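Local coordinates for hypothetical protein (Pseudomonas aeruginosa, PDB 2H9F) that probably isomerises methylaconitate, acting as a PrpF-type isomerase, at residues P37-A40 with R41-F45. Residues are numbered along the deposited sequence; the frame is centred on the assembly and turned at random.
Sequences PGEA and RDRLF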
ATOM      1  N   PRO A  37       8.129  20.309  17.739  1.00 33.01           N
ATOM      2  CA  PRO A  37       8.969  19.415  16.992  1.00 33.23           C
ATOM      3  C   PRO A  37       9.938  18.706  17.903  1.00 34.30           C
ATOM      4  O   PRO A  37      10.370  19.263  18.911  1.00 37.63           O
ATOM      5  CB  PRO A  37       9.708  20.336  16.034  1.00 35.65           C
ATOM      6  CG  PRO A  37       8.994  21.620  16.053  1.00 35.58           C
ATOM      7  CD  PRO A  37       8.337  21.716  17.367  1.00 32.31           C
ATOM      8  N   GLY A  38      10.279  17.478  17.575  1.00 34.17           N
ATOM      9  CA  GLY A  38      11.205  16.730  18.415  1.00 34.54           C
ATOM     10  C   GLY A  38      11.170  15.239  18.159  1.00 33.69           C
ATOM     11  O   GLY A  38      10.484  14.753  17.299  1.00 33.66           O
ATOM     12  N   GLU A  39      11.935  14.514  18.947  1.00 37.31           N
ATOM     13  CA  GLU A  39      12.012  13.072  18.841  1.00 35.26           C
ATOM     14  C   GLU A  39      10.658  12.398  19.137  1.00 32.90           C
ATOM     15  O   GLU A  39      10.285  11.493  18.414  1.00 33.92           O
ATOM     16  CB  GLU A  39      13.167  12.568  19.731  1.00 39.77           C
ATOM     17  CG  GLU A  39      13.380  11.014  19.822  1.00 49.73           C
ATOM     18  CD  GLU A  39      13.980  10.316  18.555  1.00 66.68           C
ATOM     19  OE1 GLU A  39      14.638  11.019  17.715  1.00 72.68           O
ATOM     20  OE2 GLU A  39      13.772   9.058  18.431  1.00 72.05           O
ATOM     21  N   ALA A  40       9.887  12.861  20.129  1.00 28.76           N
ATOM     22  CA  ALA A  40       8.591  12.235  20.438  1.00 31.21           C
ATOM     23  C   ALA A  40       7.675  12.299  19.240  1.00 27.17           C
ATOM     24  O   ALA A  40       6.987  11.338  18.883  1.00 34.19           O
ATOM     25  CB  ALA A  40       7.954  12.895  21.627  1.00 29.86           C
ATOM     26  N   ARG A  41       7.637  13.456  18.597  1.00 28.87           N
ATOM     27  CA  ARG A  41       6.728  13.651  17.470  1.00 29.03           C
ATOM     28  C   ARG A  41       7.095  12.697  16.315  1.00 26.63           C
ATOM     29  O   ARG A  41       6.247  12.057  15.676  1.00 29.11           O
ATOM     30  CB  ARG A  41       6.796  15.123  17.007  1.00 30.82           C
ATOM     31  CG  ARG A  41       5.970  15.344  15.763  1.00 27.77           C
ATOM     32  CD  ARG A  41       6.071  16.754  15.235  1.00 28.43           C
ATOM     33  NE  ARG A  41       5.291  17.649  16.065  1.00 33.19           N
ATOM     34  CZ  ARG A  41       5.247  18.970  15.917  1.00 33.06           C
ATOM     35  NH1 ARG A  41       5.898  19.579  14.926  1.00 32.36           N
ATOM     36  NH2 ARG A  41       4.487  19.669  16.737  1.00 31.62           N
ATOM     37  N   ASP A  42       8.382  12.638  16.040  1.00 28.36           N
ATOM     38  CA  ASP A  42       8.950  11.825  14.953  1.00 27.63           C
ATOM     39  C   ASP A  42       8.609  10.369  15.224  1.00 29.84           C
ATOM     40  O   ASP A  42       8.036   9.695  14.351  1.00 29.98           O
ATOM     41  CB  ASP A  42      10.487  12.089  14.892  1.00 28.61           C
ATOM     42  CG  ASP A  42      10.842  13.397  14.154  1.00 23.03           C
ATOM     43  OD1 ASP A  42       9.937  14.218  13.901  1.00 32.94           O
ATOM     44  OD2 ASP A  42      12.045  13.595  13.851  1.00 36.70           O
ATOM     45  N   ARG A  43       8.860   9.906  16.457  1.00 31.26           N
ATOM     46  CA  ARG A  43       8.525   8.529  16.895  0.50 29.83           C
ATOM     47  C   ARG A  43       7.039   8.244  16.731  1.00 31.93           C
ATOM     48  O   ARG A  43       6.614   7.156  16.224  1.00 29.84           O
ATOM     49  CB  ARG A  43       8.904   8.337  18.383  0.50 32.02           C
ATOM     50  CG  ARG A  43      10.364   8.534  18.733  0.50 30.34           C
ATOM     51  CD  ARG A  43      10.750   7.996  20.140  0.50 29.53           C
ATOM     52  NE  ARG A  43      10.250   8.799  21.269  0.50 25.31           N
ATOM     53  CZ  ARG A  43      11.012   9.583  22.036  0.50 30.15           C
ATOM     54  NH1 ARG A  43      12.309   9.689  21.804  0.50 22.31           N
ATOM     55  NH2 ARG A  43      10.487  10.287  23.026  0.50 31.45           N
ATOM     56  N   LEU A  44       6.218   9.217  17.148  1.00 29.46           N
ATOM     57  CA  LEU A  44       4.781   9.033  17.059  1.00 29.78           C
ATOM     58  C   LEU A  44       4.383   8.742  15.613  1.00 29.76           C
ATOM     59  O   LEU A  44       3.689   7.766  15.334  1.00 30.97           O
ATOM     60  CB  LEU A  44       3.994  10.236  17.601  1.00 30.95           C
ATOM     61  CG  LEU A  44       2.468  10.117  17.344  1.00 30.93           C
ATOM     62  CD1 LEU A  44       1.878   8.966  18.111  1.00 29.90           C
ATOM     63  CD2 LEU A  44       1.726  11.436  17.673  1.00 32.56           C
ATOM     64  N   PHE A  45       4.856   9.581  14.696  1.00 28.61           N
ATOM     65  CA  PHE A  45       4.478   9.472  13.302  1.00 30.62           C
ATOM     66  C   PHE A  45       5.048   8.231  12.605  1.00 29.14           C
ATOM     67  O   PHE A  45       4.375   7.572  11.801  1.00 26.57           O
ATOM     68  CB  PHE A  45       4.849  10.762  12.590  1.00 30.78           C
ATOM     69  CG  PHE A  45       3.984  11.946  12.983  1.00 31.59           C
ATOM     70  CD1 PHE A  45       2.839  11.783  13.744  1.00 32.61           C
ATOM     71  CD2 PHE A  45       4.263  13.197  12.496  1.00 33.68           C
ATOM     72  CE1 PHE A  45       2.070  12.845  14.091  1.00 36.99           C
ATOM     73  CE2 PHE A  45       3.456  14.251  12.798  1.00 36.26           C
ATOM     74  CZ  PHE A  45       2.385  14.089  13.634  1.00 32.63           C
TER
HETATM   75  O   HOH W   1       9.666  16.926  14.746  1.00 30.83           O
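Pro37 lies over one face of the Arg41 guanidinium, its backbone N 3.5 Å above the plane and displaced toward the rim, while the proline ring runs alongside the arginine's end, with Pro37 CG 3.9 Å from Arg41 NH1. Arg41 gets there by staying extended, CG anti to the backbone N (chi1 175°), until a bend at chi3 turns the group back along the chain; its NE donates to the carbonyl O of Cys34, in the loop that leads into the helix. The second guanidinium, that of Arg43, is laid over the helix's own first turn in the modelled conformer, one of two, with the Glu39–Ala40 peptide on one face: Glu39 C and Ala40 N sit over its centre. Glu39 crosses Arg43 at about a right angle, and the carboxylate and guanidinium planes stand 53° apart. The salt bridge from Glu39 OE2 to Arg43 NH1 is long, 3.7 Å, and doubtful, because NH1 in this placement clashes with Glu39 CG. The firmer ionic partner of this conformer is the C-terminal carboxylate of Phe396, which NH2 reaches. All this decorates the N-terminus of helix 39-49, with Gly38 at the N-cap. The first helical bonds run from Asp42 N to Gly38 O (3.2 Å), Arg43 N to Glu39 O (2.9 Å) and Leu44 N to Ala40 O (2.8 Å). Asp42 CG swings to the side of its backbone N (chi1 -80°), and OD1 accepts a hydrogen bond from a water at 2.8 Å that in turn accepts one from Gly38 N at 2.9 Å. Trp101 NE1 gives Asp42 OD1 a second bond, tying the helix start to a neighbouring loop.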